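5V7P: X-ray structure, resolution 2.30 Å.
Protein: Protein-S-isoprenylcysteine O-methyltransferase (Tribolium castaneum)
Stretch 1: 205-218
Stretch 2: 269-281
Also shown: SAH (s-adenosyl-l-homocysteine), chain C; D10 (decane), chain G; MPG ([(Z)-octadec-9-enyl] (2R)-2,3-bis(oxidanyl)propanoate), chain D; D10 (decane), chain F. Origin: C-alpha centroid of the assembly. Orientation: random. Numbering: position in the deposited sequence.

Stretch 1 205-218: AWFRHPSYVGWFYW
Stretch 2, residues 269-281: VGTGIPFIEGYKI

Residues 205-218 run from a weakly bonded helix that begins earlier in the chain and reaches about 205-206, through an extended Phe207 (phi/psi -133/152°) and Arg208 (-76/-23°) into a helix at 210-218, with His209 at its N-cap position. Residues 269-281 form no regular helix or strand; together the stretches bury 683 Å². Register is set by Phe207 CA to Gly272 CA, 4.8 Å, and Arg208 CA to Thr271 CA, 4.6 Å.

Backbone hydrogen bonds join the loops: Arg208 N to Gly270 O is 2.8 Å and His209 N to Thr271 O 3.3 Å, while Phe207 CA lies 3.4 Å from Gly270 O in a CA-H...O contact. A water accepts from Gly270 N (2.7 Å) and donates to Trp206 O (2.9 Å). Before the helix, Val269 (t) points toward the first stretch and packs on its backbone, with Val269 CG1 3.3 Å from Trp206 O.

Arg208 (chi1 m, chi2 -149°, chi3 m, chi4 -89°) leaves its backbone sideways, but its end comes nearer. Its guanidinium donates hydrogen bonds near its plane to two separate carbonyls: Arg208 NH1 to Val269 O, 2.5 Å, and Arg208 NH2 to Glu277 O, 2.9 Å. Thr271 CG2 covers one face, 3.2 Å from Arg208 NH2. Thr271 (chi1 p) braces its own loop by donating from OG1 to Ile276 O, 2.7 Å, across the type II turn 273-276.

Gly272 (109/-14°) suits tight packing: an ideal CB would clash with Val213 CG2 and Phe207 CB, and its backbone angles also call for glycine. Phe207 CD1 (chi1 m) approaches Gly272 CA at 3.4 Å.

Apolar contacts continue along the helix. Ile273 (m, t) places CD1 3.9 Å from Phe216 CB and CG1 4.0 Å from Val213 CG2; its CG2 sits over the Phe216 ring (chi1 t), 4.1 Å from the centroid. Tyr217 OH, 3.7 Å from Pro274 CD, is buried without a hydrogen-bond partner; decane C10 (chain G) lies 3.2 Å from this OH.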

ATOM      1  N   ALA A 205      19.367  11.066   1.634  1.00 23.06           N
ATOM      2  CA  ALA A 205      20.403  11.514   2.553  1.00 35.31           C
ATOM      3  C   ALA A 205      19.838  11.888   3.917  1.00 25.59           C
ATOM      4  O   ALA A 205      20.579  11.873   4.905  1.00 29.92           O
ATOM      5  CB  ALA A 205      21.157  12.707   1.963  1.00 29.15           C
ATOM      6  N   TRP A 206      18.547  12.221   3.990  1.00 27.66           N
ATOM      7  CA  TRP A 206      17.914  12.527   5.269  1.00 32.40           C
ATOM      8  C   TRP A 206      17.488  11.253   5.989  1.00 31.44           C
ATOM      9  O   TRP A 206      17.779  11.073   7.177  1.00 24.18           O
ATOM     10  CB  TRP A 206      16.696  13.432   5.059  1.00 32.33           C
ATOM     11  CG  TRP A 206      16.958  14.677   4.268  1.00 46.52           C
ATOM     12  CD1 TRP A 206      18.171  15.220   3.957  1.00 48.07           C
ATOM     13  CD2 TRP A 206      15.972  15.534   3.681  1.00 53.89           C
ATOM     14  NE1 TRP A 206      18.001  16.363   3.212  1.00 52.59           N
ATOM     15  CE2 TRP A 206      16.660  16.578   3.030  1.00 58.67           C
ATOM     16  CE3 TRP A 206      14.575  15.520   3.642  1.00 50.74           C
ATOM     17  CZ2 TRP A 206      15.997  17.598   2.350  1.00 60.68           C
ATOM     18  CZ3 TRP A 206      13.918  16.533   2.967  1.00 52.28           C
ATOM     19  CH2 TRP A 206      14.629  17.558   2.330  1.00 60.08           C
ATOM     20  N   PHE A 207      16.787  10.369   5.282  1.00 31.44           N
ATOM     21  CA  PHE A 207      16.266   9.134   5.847  1.00 25.55           C
ATOM     22  C   PHE A 207      16.586   7.977   4.914  1.00 22.18           C
ATOM     23  O   PHE A 207      16.706   8.153   3.699  1.00 23.19           O
ATOM     24  CB  PHE A 207      14.745   9.204   6.058  1.00 26.52           C
ATOM     25  CG  PHE A 207      14.256  10.536   6.547  1.00 26.74           C
ATOM     26  CD1 PHE A 207      14.404  10.902   7.874  1.00 28.13           C
ATOM     27  CD2 PHE A 207      13.631  11.418   5.681  1.00 26.60           C
ATOM     28  CE1 PHE A 207      13.946  12.124   8.325  1.00 26.83           C
ATOM     29  CE2 PHE A 207      13.172  12.643   6.127  1.00 29.84           C
ATOM     30  CZ  PHE A 207      13.330  12.995   7.451  1.00 27.27           C
ATOM     31  N   ARG A 208      16.717   6.783   5.494  1.00 17.25           N
ATOM     32  CA  ARG A 208      16.919   5.586   4.690  1.00 24.92           C
ATOM     33  C   ARG A 208      15.638   5.121   4.012  1.00 19.85           C
ATOM     34  O   ARG A 208      15.709   4.422   2.996  1.00 20.70           O
ATOM     35  CB  ARG A 208      17.480   4.454   5.555  1.00 26.24           C
ATOM     36  CG  ARG A 208      18.790   4.801   6.241  1.00 26.70           C
ATOM     37  CD  ARG A 208      19.661   3.573   6.436  1.00 24.70           C
ATOM     38  NE  ARG A 208      19.038   2.570   7.298  1.00 31.79           N
ATOM     39  CZ  ARG A 208      19.163   2.517   8.621  1.00 22.29           C
ATOM     40  NH1 ARG A 208      19.892   3.414   9.269  1.00 32.65           N
ATOM     41  NH2 ARG A 208      18.554   1.557   9.306  1.00 27.08           N
ATOM     42  N   HIS A 209      14.476   5.500   4.538  1.00 22.81           N
ATOM     43  CA  HIS A 209      13.185   5.077   3.996  1.00 26.26           C
ATOM     44  C   HIS A 209      12.243   6.273   3.927  1.00 21.11           C
ATOM     45  O   HIS A 209      11.192   6.296   4.575  1.00 16.18           O
ATOM     46  CB  HIS A 209      12.597   3.953   4.844  1.00 19.92           C
ATOM     47  CG  HIS A 209      13.561   2.837   5.106  1.00 20.48           C
ATOM     48  ND1 HIS A 209      13.870   1.883   4.161  1.00 18.31           N
ATOM     49  CD2 HIS A 209      14.295   2.532   6.202  1.00 22.36           C
ATOM     50  CE1 HIS A 209      14.749   1.036   4.665  1.00 24.41           C
ATOM     51  NE2 HIS A 209      15.023   1.408   5.902  1.00 21.19           N
ATOM     52  N   PRO A 210      12.587   7.288   3.129  1.00 19.58           N
ATOM     53  CA  PRO A 210      11.768   8.511   3.107  1.00 20.18           C
ATOM     54  C   PRO A 210      10.347   8.288   2.615  1.00 23.65           C
ATOM     55  O   PRO A 210       9.443   9.029   3.022  1.00 16.67           O
ATOM     56  CB  PRO A 210      12.553   9.440   2.170  1.00 20.44           C
ATOM     57  CG  PRO A 210      13.360   8.521   1.309  1.00 16.67           C
ATOM     58  CD  PRO A 210      13.710   7.353   2.179  1.00 17.79           C
ATOM     59  N   SER A 211      10.115   7.301   1.747  1.00 18.21           N
ATOM     60  CA  SER A 211       8.752   7.050   1.288  1.00 21.95           C
ATOM     61  C   SER A 211       7.898   6.468   2.408  1.00 16.35           C
ATOM     62  O   SER A 211       6.707   6.775   2.509  1.00 13.37           O
ATOM     63  CB  SER A 211       8.762   6.123   0.070  1.00 21.91           C
ATOM     64  OG  SER A 211       8.691   4.758   0.443  1.00 24.06           O
ATOM     65  N   TYR A 212       8.491   5.639   3.273  1.00 14.83           N
ATOM     66  CA  TYR A 212       7.750   5.135   4.425  1.00 16.40           C
ATOM     67  C   TYR A 212       7.560   6.215   5.481  1.00 20.74           C
ATOM     68  O   TYR A 212       6.536   6.229   6.174  1.00 26.89           O
ATOM     69  CB  TYR A 212       8.464   3.922   5.026  1.00 16.11           C
ATOM     70  CG  TYR A 212       8.633   2.756   4.071  1.00 17.78           C
ATOM     71  CD1 TYR A 212       7.862   2.650   2.919  1.00 18.90           C
ATOM     72  CD2 TYR A 212       9.568   1.762   4.323  1.00 12.14           C
ATOM     73  CE1 TYR A 212       8.020   1.587   2.048  1.00 15.34           C
ATOM     74  CE2 TYR A 212       9.727   0.697   3.462  1.00 14.29           C
ATOM     75  CZ  TYR A 212       8.951   0.614   2.327  1.00 15.52           C
ATOM     76  OH  TYR A 212       9.110  -0.443   1.462  1.00 22.99           O
ATOM     77  N   VAL A 213       8.526   7.126   5.618  1.00 22.68           N
ATOM     78  CA  VAL A 213       8.361   8.251   6.535  1.00 15.94           C
ATOM     79  C   VAL A 213       7.171   9.101   6.112  1.00 22.57           C
ATOM     80  O   VAL A 213       6.307   9.450   6.927  1.00 16.83           O
ATOM     81  CB  VAL A 213       9.652   9.089   6.599  1.00 15.88           C
ATOM     82  CG1 VAL A 213       9.451  10.342   7.445  1.00 20.62           C
ATOM     83  CG2 VAL A 213      10.795   8.267   7.161  1.00 16.80           C
ATOM     84  N   GLY A 214       7.112   9.456   4.828  1.00 15.07           N
ATOM     85  CA  GLY A 214       5.976  10.220   4.336  1.00 26.19           C
ATOM     86  C   GLY A 214       4.667   9.476   4.506  1.00 17.07           C
ATOM     87  O   GLY A 214       3.669  10.046   4.953  1.00 20.13           O
ATOM     88  N   TRP A 215       4.656   8.187   4.164  1.00 22.77           N
ATOM     89  CA  TRP A 215       3.452   7.383   4.336  1.00 22.49           C
ATOM     90  C   TRP A 215       3.058   7.298   5.805  1.00 18.02           C
ATOM     91  O   TRP A 215       1.875   7.414   6.146  1.00 12.91           O
ATOM     92  CB  TRP A 215       3.683   5.989   3.753  1.00 19.62           C
ATOM     93  CG  TRP A 215       2.430   5.250   3.406  1.00 25.09           C
ATOM     94  CD1 TRP A 215       1.191   5.432   3.947  1.00 27.83           C
ATOM     95  CD2 TRP A 215       2.291   4.212   2.429  1.00 36.71           C
ATOM     96  NE1 TRP A 215       0.292   4.570   3.370  1.00 25.60           N
ATOM     97  CE2 TRP A 215       0.942   3.810   2.434  1.00 30.34           C
ATOM     98  CE3 TRP A 215       3.180   3.582   1.551  1.00 31.59           C
ATOM     99  CZ2 TRP A 215       0.458   2.808   1.596  1.00 40.99           C
ATOM    100  CZ3 TRP A 215       2.698   2.587   0.721  1.00 35.36           C
ATOM    101  CH2 TRP A 215       1.351   2.209   0.749  1.00 36.10           C
ATOM    102  N   PHE A 216       4.041   7.106   6.688  1.00 19.12           N
ATOM    103  CA  PHE A 216       3.767   6.975   8.116  1.00 17.57           C
ATOM    104  C   PHE A 216       3.044   8.203   8.655  1.00 22.05           C
ATOM    105  O   PHE A 216       1.977   8.091   9.272  1.00 18.88           O
ATOM    106  CB  PHE A 216       5.082   6.743   8.866  1.00 21.29           C
ATOM    107  CG  PHE A 216       4.931   6.671  10.363  1.00 21.96           C
ATOM    108  CD1 PHE A 216       4.275   5.607  10.958  1.00 23.05           C
ATOM    109  CD2 PHE A 216       5.467   7.656  11.175  1.00 12.03           C
ATOM    110  CE1 PHE A 216       4.140   5.533  12.331  1.00 18.04           C
ATOM    111  CE2 PHE A 216       5.336   7.587  12.551  1.00 13.69           C
ATOM    112  CZ  PHE A 216       4.672   6.523  13.129  1.00 17.36           C
ATOM    113  N   TYR A 217       3.609   9.390   8.431  1.00 15.62           N
ATOM    114  CA  TYR A 217       3.001  10.601   8.970  1.00 19.99           C
ATOM    115  C   TYR A 217       1.738  10.985   8.215  1.00 18.28           C
ATOM    116  O   TYR A 217       0.788  11.492   8.822  1.00 17.44           O
ATOM    117  CB  TYR A 217       4.010  11.746   8.951  1.00 17.75           C
ATOM    118  CG  TYR A 217       5.048  11.609  10.036  1.00 20.01           C
ATOM    119  CD1 TYR A 217       4.699  11.755  11.372  1.00 23.87           C
ATOM    120  CD2 TYR A 217       6.368  11.321   9.732  1.00 17.56           C
ATOM    121  CE1 TYR A 217       5.636  11.622  12.374  1.00 24.55           C
ATOM    122  CE2 TYR A 217       7.315  11.186  10.729  1.00 27.75           C
ATOM    123  CZ  TYR A 217       6.941  11.338  12.047  1.00 17.98           C
ATOM    124  OH  TYR A 217       7.872  11.207  13.050  1.00 26.29           O
ATOM    125  N   TRP A 218       1.700  10.748   6.903  1.00 19.20           N
ATOM    126  CA  TRP A 218       0.479  10.998   6.146  1.00 18.82           C
ATOM    127  C   TRP A 218      -0.691  10.229   6.740  1.00 18.44           C
ATOM    128  O   TRP A 218      -1.775  10.786   6.949  1.00 17.18           O
ATOM    129  CB  TRP A 218       0.685  10.616   4.680  1.00 14.84           C
ATOM    130  CG  TRP A 218      -0.556  10.748   3.848  1.00 17.45           C
ATOM    131  CD1 TRP A 218      -0.976  11.856   3.176  1.00 19.40           C
ATOM    132  CD2 TRP A 218      -1.537   9.732   3.599  1.00 15.19           C
ATOM    133  NE1 TRP A 218      -2.155  11.596   2.523  1.00 19.75           N
ATOM    134  CE2 TRP A 218      -2.522  10.299   2.766  1.00 13.85           C
ATOM    135  CE3 TRP A 218      -1.677   8.398   3.994  1.00 24.55           C
ATOM    136  CZ2 TRP A 218      -3.630   9.581   2.323  1.00 13.33           C
ATOM    137  CZ3 TRP A 218      -2.778   7.686   3.553  1.00 21.16           C
ATOM    138  CH2 TRP A 218      -3.741   8.280   2.727  1.00 18.58           C
ATOM    139  N   VAL A 269      22.923   7.392   8.182  1.00 39.43           N
ATOM    140  CA  VAL A 269      21.553   7.871   8.049  1.00 30.29           C
ATOM    141  C   VAL A 269      20.623   6.932   8.803  1.00 34.16           C
ATOM    142  O   VAL A 269      20.772   5.706   8.736  1.00 29.55           O
ATOM    143  CB  VAL A 269      21.135   7.973   6.566  1.00 37.12           C
ATOM    144  CG1 VAL A 269      19.745   8.582   6.436  1.00 35.13           C
ATOM    145  CG2 VAL A 269      22.154   8.791   5.779  1.00 23.62           C
ATOM    146  N   GLY A 270      19.660   7.513   9.524  1.00 36.52           N
ATOM    147  CA  GLY A 270      18.650   6.729  10.202  1.00 26.38           C
ATOM    148  C   GLY A 270      17.471   6.403   9.301  1.00 25.78           C
ATOM    149  O   GLY A 270      17.347   6.911   8.188  1.00 25.62           O
ATOM    150  N   THR A 271      16.593   5.533   9.807  1.00 31.87           N
ATOM    151  CA  THR A 271      15.443   5.101   9.019  1.00 26.34           C
ATOM    152  C   THR A 271      14.487   6.258   8.753  1.00 18.49           C
ATOM    153  O   THR A 271      13.931   6.372   7.655  1.00 22.12           O
ATOM    154  CB  THR A 271      14.709   3.962   9.729  1.00 24.85           C
ATOM    155  OG1 THR A 271      14.223   4.415  11.000  1.00 28.24           O
ATOM    156  CG2 THR A 271      15.630   2.763   9.929  1.00 24.99           C
ATOM    157  N   GLY A 272      14.277   7.118   9.745  1.00 25.83           N
ATOM    158  CA  GLY A 272      13.368   8.240   9.628  1.00 25.52           C
ATOM    159  C   GLY A 272      12.095   8.096  10.432  1.00 31.31           C
ATOM    160  O   GLY A 272      11.385   9.092  10.615  1.00 32.00           O
ATOM    161  N   ILE A 273      11.781   6.902  10.915  1.00 21.69           N
ATOM    162  CA  ILE A 273      10.624   6.669  11.774  1.00 28.63           C
ATOM    163  C   ILE A 273      11.138   6.419  13.187  1.00 22.45           C
ATOM    164  O   ILE A 273      12.025   5.578  13.368  1.00 22.96           O
ATOM    165  CB  ILE A 273       9.772   5.481  11.289  1.00 24.27           C
ATOM    166  CG1 ILE A 273       9.181   5.801   9.912  1.00 24.24           C
ATOM    167  CG2 ILE A 273       8.656   5.177  12.296  1.00 24.05           C
ATOM    168  CD1 ILE A 273       8.375   4.676   9.288  1.00 21.82           C
ATOM    169  N   PRO A 274      10.622   7.112  14.204  1.00 18.74           N
ATOM    170  CA  PRO A 274      11.162   6.930  15.557  1.00 26.57           C
ATOM    171  C   PRO A 274      11.038   5.491  16.040  1.00 36.99           C
ATOM    172  O   PRO A 274      10.034   4.817  15.801  1.00 23.13           O
ATOM    173  CB  PRO A 274      10.311   7.880  16.410  1.00 39.62           C
ATOM    174  CG  PRO A 274       9.777   8.880  15.452  1.00 37.71           C
ATOM    175  CD  PRO A 274       9.570   8.143  14.169  1.00 20.80           C
ATOM    176  N   PHE A 275      12.082   5.031  16.732  1.00 39.40           N
ATOM    177  CA  PHE A 275      12.134   3.734  17.402  1.00 30.13           C
ATOM    178  C   PHE A 275      12.198   2.557  16.437  1.00 29.98           C
ATOM    179  O   PHE A 275      11.995   1.412  16.860  1.00 32.52           O
ATOM    180  CB  PHE A 275      10.945   3.542  18.352  1.00 28.02           C
ATOM    181  CG  PHE A 275      10.865   4.579  19.431  1.00 38.97           C
ATOM    182  CD1 PHE A 275      11.535   4.403  20.630  1.00 37.96           C
ATOM    183  CD2 PHE A 275      10.124   5.733  19.249  1.00 36.48           C
ATOM    184  CE1 PHE A 275      11.466   5.357  21.625  1.00 38.08           C
ATOM    185  CE2 PHE A 275      10.052   6.692  20.239  1.00 47.52           C
ATOM    186  CZ  PHE A 275      10.724   6.503  21.429  1.00 43.28           C
ATOM    187  N   ILE A 276      12.469   2.796  15.156  1.00 29.15           N
ATOM    188  CA  ILE A 276      12.699   1.732  14.184  1.00 32.11           C
ATOM    189  C   ILE A 276      14.159   1.795  13.758  1.00 33.74           C
ATOM    190  O   ILE A 276      14.591   2.774  13.136  1.00 24.93           O
ATOM    191  CB  ILE A 276      11.762   1.852  12.973  1.00 34.22           C
ATOM    192  CG1 ILE A 276      10.306   1.671  13.425  1.00 35.00           C
ATOM    193  CG2 ILE A 276      12.137   0.825  11.899  1.00 31.07           C
ATOM    194  CD1 ILE A 276       9.274   1.678  12.304  1.00 28.46           C
ATOM    195  N   GLU A 277      14.913   0.749  14.086  1.00 35.54           N
ATOM    196  CA  GLU A 277      16.342   0.726  13.802  1.00 41.53           C
ATOM    197  C   GLU A 277      16.669   0.091  12.459  1.00 35.09           C
ATOM    198  O   GLU A 277      17.640   0.497  11.811  1.00 41.06           O
ATOM    199  CB  GLU A 277      17.086  -0.031  14.907  1.00 46.19           C
ATOM    200  CG  GLU A 277      17.010   0.621  16.280  1.00 61.20           C
ATOM    201  CD  GLU A 277      17.488   2.059  16.273  1.00 65.37           C
ATOM    202  OE1 GLU A 277      16.739   2.940  16.747  1.00 65.24           O
ATOM    203  OE2 GLU A 277      18.610   2.308  15.782  1.00 58.52           O
ATOM    204  N   GLY A 278      15.881  -0.883  12.026  1.00 30.83           N
ATOM    205  CA  GLY A 278      16.170  -1.620  10.816  1.00 34.83           C
ATOM    206  C   GLY A 278      16.889  -2.923  11.099  1.00 31.48           C
ATOM    207  O   GLY A 278      16.863  -3.462  12.207  1.00 31.68           O
ATOM    208  N   TYR A 279      17.550  -3.434  10.059  1.00 35.12           N
ATOM    209  CA  TYR A 279      18.322  -4.672  10.174  1.00 35.86           C
ATOM    210  C   TYR A 279      19.740  -4.336  10.638  1.00 38.81           C
ATOM    211  O   TYR A 279      20.725  -4.440   9.904  1.00 37.20           O
ATOM    212  CB  TYR A 279      18.321  -5.424   8.850  1.00 33.94           C
ATOM    213  CG  TYR A 279      18.646  -6.894   8.993  1.00 37.30           C
ATOM    214  CD1 TYR A 279      17.670  -7.802   9.379  1.00 39.57           C
ATOM    215  CD2 TYR A 279      19.926  -7.372   8.744  1.00 37.48           C
ATOM    216  CE1 TYR A 279      17.957  -9.145   9.514  1.00 42.38           C
ATOM    217  CE2 TYR A 279      20.224  -8.714   8.876  1.00 37.75           C
ATOM    218  CZ  TYR A 279      19.235  -9.597   9.261  1.00 42.70           C
ATOM    219  OH  TYR A 279      19.523 -10.936   9.395  1.00 42.64           O
ATOM    220  N   LYS A 280      19.823  -3.919  11.898  1.00 45.49           N
ATOM    221  CA  LYS A 280      21.074  -3.477  12.498  1.00 50.56           C
ATOM    222  C   LYS A 280      20.883  -3.406  14.005  1.00 65.88           C
ATOM    223  O   LYS A 280      19.762  -3.244  14.498  1.00 65.49           O
ATOM    224  CB  LYS A 280      21.512  -2.115  11.943  1.00 51.95           C
ATOM    225  CG  LYS A 280      22.693  -1.483  12.676  1.00 65.47           C
ATOM    226  CD  LYS A 280      23.174  -0.213  11.990  1.00 64.93           C
ATOM    227  CE  LYS A 280      22.164   0.921  12.111  1.00 52.13           C
ATOM    228  NZ  LYS A 280      21.979   1.367  13.521  1.00 68.56           N
ATOM    229  N   ILE A 281      21.991  -3.524  14.729  1.00 76.38           N
ATOM    230  CA  ILE A 281      21.963  -3.443  16.184  1.00 71.97           C
ATOM    231  C   ILE A 281      21.877  -1.981  16.606  1.00 65.48           C
ATOM    232  O   ILE A 281      21.331  -1.659  17.662  1.00 87.83           O
ATOM    233  CB  ILE A 281      23.197  -4.122  16.812  1.00 77.59           C
ATOM    234  CG1 ILE A 281      23.397  -5.523  16.220  1.00 69.84           C
ATOM    235  CG2 ILE A 281      23.036  -4.187  18.330  1.00 67.07           C
ATOM    236  CD1 ILE A 281      24.620  -6.258  16.738  1.00 53.83           C
TER
HETATM  237  N   SAH C 301      12.248   1.916   1.673  1.00 23.78           N
HETATM  238  CA  SAH C 301      12.444   2.945   0.661  1.00 22.99           C
HETATM  239  CB  SAH C 301      11.988   2.443  -0.704  1.00 24.15           C
HETATM  240  CG  SAH C 301      10.589   1.834  -0.723  1.00 24.19           C
HETATM  241  SD  SAH C 301      10.241   1.039  -2.314  1.00 21.82           S
HETATM  242  C   SAH C 301      11.692   4.223   1.028  1.00 28.54           C
HETATM  243  O   SAH C 301      10.825   4.221   1.903  1.00 18.10           O
HETATM  244  OXT SAH C 301      11.929   5.289   0.459  1.00 15.91           O
HETATM  245  C5' SAH C 301      10.911  -0.578  -1.830  1.00 20.06           C
HETATM  246  C4' SAH C 301      12.081  -1.033  -2.692  1.00 23.38           C
HETATM  247  O4' SAH C 301      13.093  -0.047  -2.700  1.00 27.18           O
HETATM  248  C3' SAH C 301      12.692  -2.309  -2.131  1.00 33.18           C
HETATM  249  O3' SAH C 301      12.649  -3.343  -3.087  1.00 27.33           O
HETATM  250  C2' SAH C 301      14.121  -1.959  -1.772  1.00 28.37           C
HETATM  251  O2' SAH C 301      15.017  -2.954  -2.212  1.00 23.51           O
HETATM  252  C1' SAH C 301      14.365  -0.618  -2.460  1.00 27.19           C
HETATM  253  N9  SAH C 301      15.189   0.315  -1.664  1.00 22.96           N
HETATM  254  C8  SAH C 301      15.037   0.652  -0.344  1.00 25.75           C
HETATM  255  N7  SAH C 301      15.990   1.551  -0.010  1.00 22.18           N
HETATM  256  C5  SAH C 301      16.746   1.796  -1.101  1.00 21.39           C
HETATM  257  C6  SAH C 301      17.841   2.620  -1.311  1.00 20.50           C
HETATM  258  N6  SAH C 301      18.333   3.363  -0.324  1.00 20.73           N
HETATM  259  N1  SAH C 301      18.417   2.659  -2.561  1.00 18.50           N
HETATM  260  C2  SAH C 301      17.912   1.892  -3.588  1.00 21.16           C
HETATM  261  N3  SAH C 301      16.825   1.075  -3.370  1.00 15.84           N
HETATM  262  C4  SAH C 301      16.253   1.029  -2.146  1.00 20.18           C
HETATM  263  C1  D10 G 305      17.342   4.514  12.936  1.00 30.15           C
HETATM  264  C2  D10 G 305      16.602   5.537  13.790  1.00 41.53           C
HETATM  265  C3  D10 G 305      15.938   6.562  12.876  1.00 42.05           C
HETATM  266  C4  D10 G 305      14.896   7.354  13.663  1.00 33.74           C
HETATM  267  C5  D10 G 305      14.769   8.745  13.050  1.00 38.39           C
HETATM  268  C6  D10 G 305      13.545   9.453  13.624  1.00 36.90           C
HETATM  269  C7  D10 G 305      13.759  10.964  13.555  1.00 43.61           C
HETATM  270  C8  D10 G 305      12.417  11.665  13.352  1.00 45.01           C
HETATM  271  C9  D10 G 305      12.169  11.861  11.859  1.00 44.91           C
HETATM  272  C10 D10 G 305      10.669  11.819  11.581  1.00 22.81           C
HETATM  273  C2  MPG D 325      -5.386   2.276   8.398  1.00 59.11           C
HETATM  274  C3  MPG D 325      -4.138   2.992   8.899  1.00 64.24           C
HETATM  275  C4  MPG D 325      -2.876   2.425   8.254  1.00 56.78           C
HETATM  276  C5  MPG D 325      -1.711   3.337   8.566  1.00 56.75           C
HETATM  277  C6  MPG D 325      -0.431   2.692   8.061  1.00 59.90           C
HETATM  278  C7  MPG D 325      -0.397   2.553   6.542  1.00 61.23           C
HETATM  279  C8  MPG D 325       0.298   1.239   6.233  1.00 62.85           C
HETATM  280  C9  MPG D 325       0.728   1.238   4.769  1.00 57.83           C
HETATM  281  C10 MPG D 325       0.211   0.442   3.862  1.00 62.80           C
HETATM  282  C11 MPG D 325      -0.883  -0.584   4.162  1.00 60.80           C
HETATM  283  C12 MPG D 325      -1.739  -0.781   2.921  1.00 55.73           C
HETATM  284  C13 MPG D 325      -0.948  -1.501   1.835  1.00 58.70           C
HETATM  285  C14 MPG D 325      -1.614  -1.215   0.498  1.00 64.76           C
HETATM  286  C15 MPG D 325      -1.017  -2.109  -0.587  1.00 68.36           C
HETATM  287  C16 MPG D 325      -2.126  -2.833  -1.347  1.00 63.50           C
HETATM  288  O1  MPG D 325      -6.325   3.672   6.723  1.00 73.41           O
HETATM  289  C1  MPG D 325      -5.611   2.491   6.902  1.00 58.69           C
HETATM  290  CXD MPG D 325      -6.430   5.866   5.512  1.00 51.44           C
HETATM  291  O2  MPG D 325      -5.933   7.108   5.920  1.00 59.22           O
HETATM  292  C21 MPG D 325      -7.912   5.766   5.903  1.00 64.55           C
HETATM  293  O3  MPG D 325      -8.259   6.827   6.747  1.00 52.90           O
HETATM  294  O4  MPG D 325      -4.447   4.818   6.232  1.00 70.63           O
HETATM  295  CX3 MPG D 325      -5.631   4.755   6.182  1.00 73.59           C
HETATM  296  C1  D10 F 304       8.553  13.607  15.495  1.00 54.62           C
HETATM  297  C2  D10 F 304       9.907  13.233  16.094  1.00 55.56           C
HETATM  298  C3  D10 F 304       9.682  12.465  17.396  1.00 57.31           C
HETATM  299  C4  D10 F 304      10.975  12.409  18.211  1.00 63.77           C
HETATM  300  C5  D10 F 304      11.900  11.310  17.685  1.00 57.40           C
HETATM  301  C6  D10 F 304      12.664  10.696  18.855  1.00 45.55           C
HETATM  302  C7  D10 F 304      13.717   9.724  18.329  1.00 58.51           C
HETATM  303  C8  D10 F 304      13.970   8.637  19.372  1.00 59.01           C
HETATM  304  C9  D10 F 304      15.386   8.088  19.206  1.00 59.41           C
HETATM  305  O   HOH W   1      19.352  10.223   9.412  1.00 31.34           O